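Local coordinates for sialidase B (Streptococcus pneumoniae serotype 4, PDB 4XJW), which cleaves terminal sialic acid residues from oligosaccharides, glycoproteins and glycolipids and acts as an intramolecular trans-sialidase, at residues A[36-40]-A[164-168]; A[68-72]-A[609-613]; A[342-346]-A[413-417]. The protein carries 1 engineered substitution. One frame throughout, in Å; residues are numbered along the deposited sequence.

Contact 1: A[36-40]-A[164-168]; sequences MKFKA and KGSID
Residues 36-40 and 164-168 pair as antiparallel strands in the concanavalin-like beta sandwich at the N-terminal end of the sialidase. The end of strand 32-39 lies beside the start of strand 166-173. On its other edge, strand 166-173 pairs with strand 5-13. Residues 36-39 and 166-167 are extended; the chain turns corners at Gly165 and Asp168 (phi/psi -74/-34). The end-to-end directions are 139° apart. The register sets Phe38 against Ile167 (CA-CA 4.3 Å, non-hydrogen-bonded pair) and Lys39 against Ser166 (CA-CA 5.2 Å, hydrogen-bonded pair). Met36 turns its thioether so that CE sits 3.9 Å from Ile167 CG1. Lys37 O accepts a weak hydrogen bond from Asp168 N (2.8 Å). The Lys37 side chain leads away, and its NZ bonds Thr107. Phe38 takes chi1 p. Its CB lies 4.3 Å from Ile167 CG1, while its ring leads away to Leu49 and Leu95. Met36 and Phe38 both touch Leu49 of the other sheet, so they pack into the sandwich interior. Lys39 makes two near-linear backbone hydrogen bonds: Lys39 N to Ser166 O and Ser166 N to Lys39 O, both 2.9 Å. Its side chain, on the face shared with Ser166, runs m, t, t, t. A long salt bridge joins Lys39 NZ to Asp168 OD2 (3.6 Å). One water bridges the same two atoms at 2.6 Å each. Gly165 CA is 3.3 Å from Lys39 O, and a CB there would clash with that oxygen. Past the bridged pairs, Ala40 CB stands 4.1 Å from Lys164 O.

Contact 2: A[68-72]-A[609-613]; sequences MRDSG and PSYGY
This is a small interdomain contact between a strand end with its beta turn and a loop, burying 223 Å². A turn of the N-terminal domain meets a loop of the catalytic domain, and there is no strand pairing. The CA atoms come closest at Ser71 and Tyr611, 5.4 Å apart. Arg69 to Gly72 form a type I beta turn, with Gly72 N bonded to Arg69 O at 2.9 Å. Gly72 has phi/psi of 100/1, and a CB there would jam against the preceding carbonyl. The turn joins strands 63-69 and 74-80 of the concanavalin-like sandwich. Facing it is the loop after strand 597-605, the outermost strand of a four-stranded blade in the sialidase beta propeller. Tyr615, the nucleophile by similarity, follows two residues after this segment. Ser610 takes chi1 p, and its OG donates to Asp70 O at 2.6 Å. The Tyr611 ring, chi1 m, lies along the turn. Its CE1 is 3.3 Å from Asp70 O, which sits at the ring edge, and also 3.3 Å from Gly72 N. Tyr611 OH ends 3.5 Å from Met68 CE. The Met68 side chain runs p, t, m. Tyr611 also forms a backbone hydrogen bond with Gly583. A water links the two backbones, donating to Ser71 O (2.7 Å) and accepting from Gly612 N (2.9 Å).

Contact 3: A[342-346]-A[413-417]; sequences DFRYT and FKVTP
Phe343, Phe413 and Tyr345 carry most of this contact, which buries 220 Å² without a hydrogen bond between the segments. The backbones do not pair directly. Their closest CA pairs are Phe343-Thr416 at 8.1 Å and Tyr345-Phe413 at 8.7 Å. Phe343 buries the most surface. With chi1 m it points at residues 414-417. Its CE2 is 3.4 Å from Lys414 O and 3.5 Å from Thr416 N. Thr416 OG1 lies over one face of the ring, 3.7 Å from Phe343 CE2, and Pro417 CD is 4.1 Å from Phe343 CZ. Phe413 and Tyr345, both chi1 m, form a T-shaped pair. The edge of Phe413 meets the face of Tyr345, with centroids 5.2 Å apart and planes at 80°. The closest atoms are Tyr345 CD1 and Phe413 CE1, at 3.9 Å. Phe413 makes a second edge-to-face pair with Tyr364, and both Phe413 and Tyr345 touch Val353. Next to Phe343, Arg344 NH1 bridges back to Asp342 OD2 at 3.0 Å within its own segment. Strand 330-337 explains the spacing: Tyr345 forms backbone bonds with Leu335, and Lys414 with Lys336. The two short strands thus flank one antiparallel partner, and their side chains meet across it. This is side-chain packing in the mostly beta insertion that interrupts the sialidase propeller between strands 301-308 and 420-426.

Contacts 1 and 2 adjoin, with centres 15 Å apart. Met68 joins them: its SD is 3.9 Å from Ala40 CB and 4.0 Å from Phe38 CE2. The sandwich packing of contact 1 therefore runs on into the domain interface of contact 2. Contact 2 is the one nearest the active site, with the Tyr611 side chain about 10 Å from that of Arg581, a substrate-binding residue by similarity. Farther along the chain, Thr619 to Pro622 line part of the pocket that holds the inhibitor. Contact 3 is remote, its centre 60 Å from that of contact 1 and 48 Å from that of contact 2. In sequence it nests inside the loop closed by contact 2.

Contact 1: A[36-40]-A[164-168]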
ATOM      1  N   MET A  36      -8.576  -5.101  25.594  1.00 15.15           N
ATOM      2  CA  MET A  36      -9.269  -6.340  25.261  1.00 18.32           C
ATOM      3  C   MET A  36      -8.417  -7.188  24.334  1.00 19.04           C
ATOM      4  O   MET A  36      -8.052  -6.747  23.247  1.00 20.76           O
ATOM      5  CB  MET A  36     -10.590  -6.040  24.558  1.00 20.67           C
ATOM      6  CG  MET A  36     -11.818  -6.227  25.409  1.00 30.01           C
ATOM      7  SD  MET A  36     -13.308  -6.231  24.396  1.00 31.38           S
ATOM      8  CE  MET A  36     -12.848  -7.464  23.193  1.00 24.11           C
ATOM      9  N   LYS A  37      -8.089  -8.399  24.767  1.00 15.73           N
ATOM     10  CA  LYS A  37      -7.471  -9.379  23.884  1.00 14.15           C
ATOM     11  C   LYS A  37      -8.547 -10.360  23.447  1.00 17.59           C
ATOM     12  O   LYS A  37      -9.168 -11.025  24.285  1.00 19.09           O
ATOM     13  CB  LYS A  37      -6.305 -10.082  24.578  1.00 17.70           C
ATOM     14  CG  LYS A  37      -5.057  -9.208  24.619  1.00 22.86           C
ATOM     15  CD  LYS A  37      -3.989  -9.750  25.548  1.00 29.95           C
ATOM     16  CE  LYS A  37      -2.704  -8.939  25.408  1.00 27.55           C
ATOM     17  NZ  LYS A  37      -2.139  -9.018  24.015  1.00 23.09           N
ATOM     18  N   PHE A  38      -8.802 -10.429  22.143  1.00 13.41           N
ATOM     19  CA  PHE A  38      -9.931 -11.219  21.661  1.00 14.76           C
ATOM     20  C   PHE A  38      -9.673 -11.892  20.320  1.00 14.95           C
ATOM     21  O   PHE A  38      -8.837 -11.445  19.520  1.00 15.40           O
ATOM     22  CB  PHE A  38     -11.194 -10.350  21.569  1.00 14.05           C
ATOM     23  CG  PHE A  38     -11.204  -9.405  20.392  1.00 13.38           C
ATOM     24  CD1 PHE A  38     -10.600  -8.158  20.484  1.00 16.33           C
ATOM     25  CD2 PHE A  38     -11.819  -9.766  19.198  1.00 12.99           C
ATOM     26  CE1 PHE A  38     -10.613  -7.289  19.406  1.00 18.12           C
ATOM     27  CE2 PHE A  38     -11.823  -8.903  18.120  1.00 16.79           C
ATOM     28  CZ  PHE A  38     -11.216  -7.663  18.227  1.00 15.64           C
ATOM     29  N   LYS A  39     -10.412 -12.968  20.082  1.00 14.15           N
ATOM     30  CA  LYS A  39     -10.335 -13.704  18.838  1.00 13.92           C
ATOM     31  C   LYS A  39     -11.707 -13.720  18.210  1.00 15.42           C
ATOM     32  O   LYS A  39     -12.722 -13.808  18.912  1.00 16.78           O
ATOM     33  CB  LYS A  39      -9.888 -15.143  19.077  1.00 15.88           C
ATOM     34  CG  LYS A  39      -8.558 -15.277  19.795  1.00 18.38           C
ATOM     35  CD  LYS A  39      -8.264 -16.727  20.117  1.00 21.98           C
ATOM     36  CE  LYS A  39      -6.870 -16.871  20.694  1.00 28.84           C
ATOM     37  NZ  LYS A  39      -6.599 -18.265  21.127  1.00 33.04           N
ATOM     38  N   ALA A  40     -11.745 -13.630  16.884  1.00 15.35           N
ATOM     39  CA  ALA A  40     -12.993 -13.746  16.144  1.00 13.83           C
ATOM     40  C   ALA A  40     -12.678 -14.216  14.740  1.00 16.85           C
ATOM     41  O   ALA A  40     -12.432 -13.405  13.845  1.00 17.08           O
ATOM     42  CB  ALA A  40     -13.730 -12.403  16.101  1.00 16.00           C
ATOM     43  N   LYS A 164     -19.942 -13.754  18.014  1.00 16.64           N
ATOM     44  CA  LYS A 164     -19.281 -15.049  17.981  1.00 18.31           C
ATOM     45  C   LYS A 164     -17.776 -14.809  18.023  1.00 18.39           C
ATOM     46  O   LYS A 164     -17.240 -14.140  17.144  1.00 17.69           O
ATOM     47  CB  LYS A 164     -19.640 -15.789  16.695  1.00 21.77           C
ATOM     48  CG  LYS A 164     -18.998 -17.161  16.563  1.00 28.22           C
ATOM     49  CD  LYS A 164     -19.428 -18.094  17.687  1.00 30.80           C
ATOM     50  CE  LYS A 164     -18.992 -19.525  17.409  1.00 34.98           C
ATOM     51  NZ  LYS A 164     -19.578 -20.482  18.389  1.00 37.84           N
ATOM     52  N   GLY A 165     -17.101 -15.356  19.030  1.00 16.69           N
ATOM     53  CA  GLY A 165     -15.681 -15.139  19.211  1.00 19.61           C
ATOM     54  C   GLY A 165     -15.316 -15.438  20.644  1.00 18.43           C
ATOM     55  O   GLY A 165     -16.058 -16.134  21.332  1.00 21.72           O
ATOM     56  N   SER A 166     -14.180 -14.923  21.101  1.00 17.60           N
ATOM     57  CA  SER A 166     -13.806 -15.107  22.491  1.00 18.44           C
ATOM     58  C   SER A 166     -13.003 -13.925  22.997  1.00 19.08           C
ATOM     59  O   SER A 166     -12.228 -13.322  22.257  1.00 19.43           O
ATOM     60  CB  SER A 166     -13.019 -16.405  22.692  1.00 21.14           C
ATOM     61  OG  SER A 166     -11.770 -16.363  22.031  1.00 24.60           O
ATOM     62  N   ILE A 167     -13.206 -13.587  24.260  1.00 17.03           N
ATOM     63  CA  ILE A 167     -12.411 -12.557  24.900  1.00 18.90           C
ATOM     64  C   ILE A 167     -11.471 -13.235  25.889  1.00 20.83           C
ATOM     65  O   ILE A 167     -11.891 -13.665  26.964  1.00 22.18           O
ATOM     66  CB  ILE A 167     -13.295 -11.526  25.603  1.00 17.20           C
ATOM     67  CG1 ILE A 167     -14.199 -10.829  24.591  1.00 22.20           C
ATOM     68  CG2 ILE A 167     -12.452 -10.505  26.364  1.00 21.08           C
ATOM     69  CD1 ILE A 167     -15.161  -9.869  25.218  1.00 17.58           C
ATOM     70  N   ASP A 168     -10.205 -13.360  25.512  1.00 18.29           N
ATOM     71  CA  ASP A 168      -9.256 -14.070  26.358  1.00 24.53           C
ATOM     72  C   ASP A 168      -8.863 -13.258  27.593  1.00 20.42           C
ATOM     73  O   ASP A 168      -8.636 -13.820  28.664  1.00 23.50           O
ATOM     74  CB  ASP A 168      -8.031 -14.516  25.561  1.00 31.05           C
ATOM     75  CG  ASP A 168      -8.232 -15.866  24.894  1.00 39.45           C
ATOM     76  OD1 ASP A 168      -9.077 -16.648  25.382  1.00 41.80           O
ATOM     77  OD2 ASP A 168      -7.544 -16.141  23.885  1.00 41.81           O
TER
HETATM   78  O   HOH W   1      -8.122 -18.546  23.218  1.00 35.69           O

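Contact 2: A[68-72]-A[609-613]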
ATOM      1  N   MET A  68     -17.452  -4.687  16.103  1.00  9.34           N
ATOM      2  CA  MET A  68     -16.707  -5.037  14.902  1.00 10.59           C
ATOM      3  C   MET A  68     -17.658  -5.517  13.817  1.00 12.57           C
ATOM      4  O   MET A  68     -18.837  -5.812  14.074  1.00 13.61           O
ATOM      5  CB  MET A  68     -15.674  -6.129  15.174  1.00 12.58           C
ATOM      6  CG  MET A  68     -16.287  -7.447  15.625  1.00 12.07           C
ATOM      7  SD  MET A  68     -15.069  -8.770  15.815  1.00 14.54           S
ATOM      8  CE  MET A  68     -14.766  -9.231  14.114  1.00 15.71           C
ATOM      9  N   ARG A  69     -17.135  -5.600  12.604  1.00 11.74           N
ATOM     10  CA  ARG A  69     -17.885  -6.119  11.466  1.00 10.69           C
ATOM     11  C   ARG A  69     -17.097  -7.248  10.839  1.00 10.94           C
ATOM     12  O   ARG A  69     -15.877  -7.346  11.033  1.00 13.01           O
ATOM     13  CB  ARG A  69     -18.133  -5.026  10.421  1.00 11.36           C
ATOM     14  CG  ARG A  69     -19.038  -3.899  10.883  1.00 16.07           C
ATOM     15  CD  ARG A  69     -19.374  -2.961   9.728  1.00 19.16           C
ATOM     16  NE  ARG A  69     -20.188  -1.826  10.159  1.00 21.79           N
ATOM     17  CZ  ARG A  69     -21.520  -1.825  10.198  1.00 18.76           C
ATOM     18  NH1 ARG A  69     -22.207  -2.900   9.836  1.00 17.45           N
ATOM     19  NH2 ARG A  69     -22.169  -0.745  10.616  1.00 25.00           N
ATOM     20  N   ASP A  70     -17.781  -8.104  10.086  1.00 15.08           N
ATOM     21  CA  ASP A  70     -17.092  -9.232   9.470  1.00 13.16           C
ATOM     22  C   ASP A  70     -16.185  -8.818   8.300  1.00 12.62           C
ATOM     23  O   ASP A  70     -15.554  -9.661   7.671  1.00 14.00           O
ATOM     24  CB  ASP A  70     -18.064 -10.355   9.082  1.00 14.66           C
ATOM     25  CG  ASP A  70     -19.012  -9.963   7.964  1.00 18.35           C
ATOM     26  OD1 ASP A  70     -18.935  -8.819   7.480  1.00 17.58           O
ATOM     27  OD2 ASP A  70     -19.846 -10.814   7.586  1.00 23.31           O
ATOM     28  N   SER A  71     -16.128  -7.513   8.035  1.00 10.84           N
ATOM     29  CA  SER A  71     -15.207  -6.928   7.064  1.00 12.48           C
ATOM     30  C   SER A  71     -13.866  -6.654   7.721  1.00 12.45           C
ATOM     31  O   SER A  71     -12.888  -6.366   7.037  1.00 13.46           O
ATOM     32  CB  SER A  71     -15.756  -5.593   6.585  1.00 15.00           C
ATOM     33  OG  SER A  71     -15.837  -4.691   7.680  1.00 13.70           O
ATOM     34  N   GLY A  72     -13.835  -6.720   9.049  1.00 13.07           N
ATOM     35  CA  GLY A  72     -12.631  -6.394   9.792  1.00  9.58           C
ATOM     36  C   GLY A  72     -12.654  -4.990  10.375  1.00 10.45           C
ATOM     37  O   GLY A  72     -11.684  -4.578  11.016  1.00 11.05           O
ATOM     38  N   PRO A 609     -11.816 -15.051   4.371  1.00 13.82           N
ATOM     39  CA  PRO A 609     -12.267 -14.698   3.023  1.00 14.55           C
ATOM     40  C   PRO A 609     -12.835 -13.276   2.938  1.00 13.20           C
ATOM     41  O   PRO A 609     -12.762 -12.643   1.879  1.00 16.53           O
ATOM     42  CB  PRO A 609     -13.367 -15.731   2.748  1.00 17.47           C
ATOM     43  CG  PRO A 609     -12.936 -16.932   3.518  1.00 16.85           C
ATOM     44  CD  PRO A 609     -12.262 -16.397   4.776  1.00 17.36           C
ATOM     45  N   SER A 610     -13.392 -12.774   4.040  1.00 14.17           N
ATOM     46  CA  SER A 610     -14.007 -11.448   4.034  1.00 13.11           C
ATOM     47  C   SER A 610     -13.048 -10.311   4.411  1.00 12.50           C
ATOM     48  O   SER A 610     -13.416  -9.140   4.332  1.00 12.04           O
ATOM     49  CB  SER A 610     -15.203 -11.428   4.980  1.00 12.82           C
ATOM     50  OG  SER A 610     -14.781 -11.703   6.300  1.00 15.05           O
ATOM     51  N   TYR A 611     -11.834 -10.651   4.832  1.00 11.66           N
ATOM     52  CA  TYR A 611     -10.868  -9.622   5.214  1.00 11.95           C
ATOM     53  C   TYR A 611     -10.025  -9.188   4.010  1.00 10.17           C
ATOM     54  O   TYR A 611      -9.753  -9.987   3.101  1.00  9.95           O
ATOM     55  CB  TYR A 611      -9.998 -10.100   6.372  1.00 10.57           C
ATOM     56  CG  TYR A 611     -10.662 -10.027   7.734  1.00  9.78           C
ATOM     57  CD1 TYR A 611     -12.031  -9.827   7.866  1.00 11.36           C
ATOM     58  CD2 TYR A 611      -9.904 -10.129   8.898  1.00 11.29           C
ATOM     59  CE1 TYR A 611     -12.629  -9.748   9.117  1.00 13.03           C
ATOM     60  CE2 TYR A 611     -10.492 -10.055  10.157  1.00  9.81           C
ATOM     61  CZ  TYR A 611     -11.869  -9.864  10.255  1.00  9.67           C
ATOM     62  OH  TYR A 611     -12.482  -9.779  11.486  1.00 11.22           O
ATOM     63  N   GLY A 612      -9.646  -7.911   3.994  1.00  9.32           N
ATOM     64  CA  GLY A 612      -9.026  -7.290   2.833  1.00 10.77           C
ATOM     65  C   GLY A 612      -7.666  -7.833   2.433  1.00  8.54           C
ATOM     66  O   GLY A 612      -6.822  -8.170   3.272  1.00 10.58           O
ATOM     67  N   TYR A 613      -7.451  -7.917   1.129  1.00  8.27           N
ATOM     68  CA  TYR A 613      -6.150  -8.303   0.597  1.00  9.35           C
ATOM     69  C   TYR A 613      -6.054  -7.771  -0.815  1.00  8.71           C
ATOM     70  O   TYR A 613      -6.844  -8.156  -1.677  1.00  9.90           O
ATOM     71  CB  TYR A 613      -6.022  -9.828   0.585  1.00 10.78           C
ATOM     72  CG  TYR A 613      -4.618 -10.349   0.327  1.00  7.98           C
ATOM     73  CD1 TYR A 613      -4.127 -10.544  -0.968  1.00  8.89           C
ATOM     74  CD2 TYR A 613      -3.794 -10.683   1.388  1.00  8.95           C
ATOM     75  CE1 TYR A 613      -2.820 -11.058  -1.185  1.00  9.47           C
ATOM     76  CE2 TYR A 613      -2.513 -11.187   1.193  1.00 10.07           C
ATOM     77  CZ  TYR A 613      -2.030 -11.363  -0.089  1.00 10.74           C
ATOM     78  OH  TYR A 613      -0.750 -11.866  -0.219  1.00 12.75           O
TER
HETATM   79  O   HOH W   2     -10.249  -6.332   6.311  1.00 12.34           O

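Contact 3: A[342-346]-A[413-417]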
ATOM      1  N   ASP A 342       3.804  26.184 -27.164  1.00 30.36           N
ATOM      2  CA  ASP A 342       4.370  24.999 -27.794  1.00 29.79           C
ATOM      3  C   ASP A 342       5.685  24.599 -27.123  1.00 27.55           C
ATOM      4  O   ASP A 342       6.236  25.347 -26.310  1.00 24.94           O
ATOM      5  CB  ASP A 342       4.581  25.246 -29.290  1.00 27.93           C
ATOM      6  CG  ASP A 342       5.184  26.611 -29.575  1.00 37.01           C
ATOM      7  OD1 ASP A 342       5.138  27.481 -28.677  1.00 36.59           O
ATOM      8  OD2 ASP A 342       5.697  26.816 -30.697  1.00 40.20           O
ATOM      9  N   PHE A 343       6.176  23.410 -27.460  1.00 24.16           N
ATOM     10  CA  PHE A 343       7.452  22.937 -26.942  1.00 24.20           C
ATOM     11  C   PHE A 343       8.567  23.266 -27.924  1.00 21.53           C
ATOM     12  O   PHE A 343       8.782  22.548 -28.901  1.00 27.44           O
ATOM     13  CB  PHE A 343       7.385  21.430 -26.676  1.00 22.16           C
ATOM     14  CG  PHE A 343       6.618  21.074 -25.442  1.00 19.69           C
ATOM     15  CD1 PHE A 343       5.229  21.171 -25.416  1.00 24.24           C
ATOM     16  CD2 PHE A 343       7.285  20.667 -24.291  1.00 22.34           C
ATOM     17  CE1 PHE A 343       4.520  20.854 -24.274  1.00 28.44           C
ATOM     18  CE2 PHE A 343       6.580  20.353 -23.144  1.00 21.68           C
ATOM     19  CZ  PHE A 343       5.197  20.443 -23.131  1.00 20.97           C
ATOM     20  N   ARG A 344       9.267  24.361 -27.660  1.00 22.83           N
ATOM     21  CA  ARG A 344      10.251  24.885 -28.601  1.00 24.92           C
ATOM     22  C   ARG A 344      11.692  24.532 -28.225  1.00 26.34           C
ATOM     23  O   ARG A 344      12.644  25.017 -28.850  1.00 23.97           O
ATOM     24  CB  ARG A 344      10.069  26.404 -28.752  1.00 26.82           C
ATOM     25  CG  ARG A 344       8.687  26.789 -29.289  1.00 24.88           C
ATOM     26  CD  ARG A 344       8.402  28.290 -29.231  1.00 31.90           C
ATOM     27  NE  ARG A 344       9.166  29.052 -30.218  1.00 38.66           N
ATOM     28  CZ  ARG A 344       8.732  29.355 -31.440  1.00 42.07           C
ATOM     29  NH1 ARG A 344       7.531  28.956 -31.845  1.00 35.51           N
ATOM     30  NH2 ARG A 344       9.503  30.053 -32.266  1.00 38.70           N
ATOM     31  N   TYR A 345      11.848  23.658 -27.229  1.00 23.38           N
ATOM     32  CA  TYR A 345      13.168  23.309 -26.710  1.00 25.66           C
ATOM     33  C   TYR A 345      13.372  21.801 -26.536  1.00 22.87           C
ATOM     34  O   TYR A 345      12.410  21.038 -26.390  1.00 21.15           O
ATOM     35  CB  TYR A 345      13.424  24.020 -25.377  1.00 23.15           C
ATOM     36  CG  TYR A 345      13.333  25.528 -25.463  1.00 20.60           C
ATOM     37  CD1 TYR A 345      12.111  26.178 -25.334  1.00 22.60           C
ATOM     38  CD2 TYR A 345      14.470  26.298 -25.681  1.00 24.96           C
ATOM     39  CE1 TYR A 345      12.022  27.557 -25.426  1.00 26.81           C
ATOM     40  CE2 TYR A 345      14.395  27.673 -25.766  1.00 26.81           C
ATOM     41  CZ  TYR A 345      13.167  28.296 -25.638  1.00 27.01           C
ATOM     42  OH  TYR A 345      13.096  29.671 -25.724  1.00 25.95           O
ATOM     43  N   THR A 346      14.635  21.385 -26.571  1.00 23.66           N
ATOM     44  CA  THR A 346      15.023  20.016 -26.246  1.00 23.60           C
ATOM     45  C   THR A 346      16.223  20.040 -25.317  1.00 24.68           C
ATOM     46  O   THR A 346      16.986  21.012 -25.290  1.00 20.92           O
ATOM     47  CB  THR A 346      15.397  19.187 -27.491  1.00 25.55           C
ATOM     48  OG1 THR A 346      16.367  19.898 -28.277  1.00 26.25           O
ATOM     49  CG2 THR A 346      14.175  18.890 -28.333  1.00 23.87           C
ATOM     50  N   PHE A 413      11.072  25.913 -17.345  1.00 17.84           N
ATOM     51  CA  PHE A 413      11.004  24.934 -18.420  1.00 18.19           C
ATOM     52  C   PHE A 413      10.281  23.688 -17.919  1.00 17.59           C
ATOM     53  O   PHE A 413      10.622  23.157 -16.862  1.00 17.16           O
ATOM     54  CB  PHE A 413      12.412  24.559 -18.888  1.00 17.29           C
ATOM     55  CG  PHE A 413      13.097  25.637 -19.663  1.00 19.93           C
ATOM     56  CD1 PHE A 413      12.822  25.819 -21.007  1.00 22.76           C
ATOM     57  CD2 PHE A 413      14.027  26.462 -19.047  1.00 20.85           C
ATOM     58  CE1 PHE A 413      13.455  26.818 -21.731  1.00 22.09           C
ATOM     59  CE2 PHE A 413      14.672  27.459 -19.764  1.00 22.90           C
ATOM     60  CZ  PHE A 413      14.385  27.633 -21.107  1.00 21.76           C
ATOM     61  N   LYS A 414       9.285  23.231 -18.671  1.00 17.62           N
ATOM     62  CA  LYS A 414       8.448  22.111 -18.240  1.00 14.66           C
ATOM     63  C   LYS A 414       8.420  20.976 -19.258  1.00 19.79           C
ATOM     64  O   LYS A 414       8.414  21.213 -20.469  1.00 21.01           O
ATOM     65  CB  LYS A 414       7.029  22.610 -17.932  1.00 16.10           C
ATOM     66  CG  LYS A 414       6.989  23.436 -16.652  1.00 17.99           C
ATOM     67  CD  LYS A 414       5.656  24.136 -16.450  1.00 18.42           C
ATOM     68  CE  LYS A 414       4.634  23.246 -15.790  1.00 21.41           C
ATOM     69  NZ  LYS A 414       3.451  24.048 -15.327  1.00 23.22           N
ATOM     70  N   VAL A 415       8.413  19.739 -18.763  1.00 18.72           N
ATOM     71  CA  VAL A 415       8.310  18.575 -19.633  1.00 16.69           C
ATOM     72  C   VAL A 415       6.872  18.372 -20.092  1.00 19.05           C
ATOM     73  O   VAL A 415       5.934  18.947 -19.534  1.00 16.78           O
ATOM     74  CB  VAL A 415       8.813  17.294 -18.938  1.00 16.46           C
ATOM     75  CG1 VAL A 415      10.270  17.444 -18.547  1.00 18.21           C
ATOM     76  CG2 VAL A 415       7.976  16.984 -17.712  1.00 15.70           C
ATOM     77  N   THR A 416       6.708  17.546 -21.116  1.00 17.60           N
ATOM     78  CA  THR A 416       5.388  17.172 -21.602  1.00 15.45           C
ATOM     79  C   THR A 416       4.569  16.544 -20.474  1.00 18.06           C
ATOM     80  O   THR A 416       5.088  15.715 -19.726  1.00 14.96           O
ATOM     81  CB  THR A 416       5.525  16.161 -22.759  1.00 20.36           C
ATOM     82  OG1 THR A 416       6.280  16.751 -23.830  1.00 19.38           O
ATOM     83  CG2 THR A 416       4.178  15.715 -23.265  1.00 17.79           C
ATOM     84  N   PRO A 417       3.305  16.970 -20.312  1.00 15.54           N
ATOM     85  CA  PRO A 417       2.430  16.430 -19.262  1.00 14.97           C
ATOM     86  C   PRO A 417       1.969  15.029 -19.606  1.00 14.79           C
ATOM     87  O   PRO A 417       0.825  14.818 -19.978  1.00 15.85           O
ATOM     88  CB  PRO A 417       1.237  17.395 -19.261  1.00 18.77           C
ATOM     89  CG  PRO A 417       1.202  17.914 -20.676  1.00 18.21           C
ATOM     90  CD  PRO A 417       2.651  18.065 -21.053  1.00 19.55           C
TER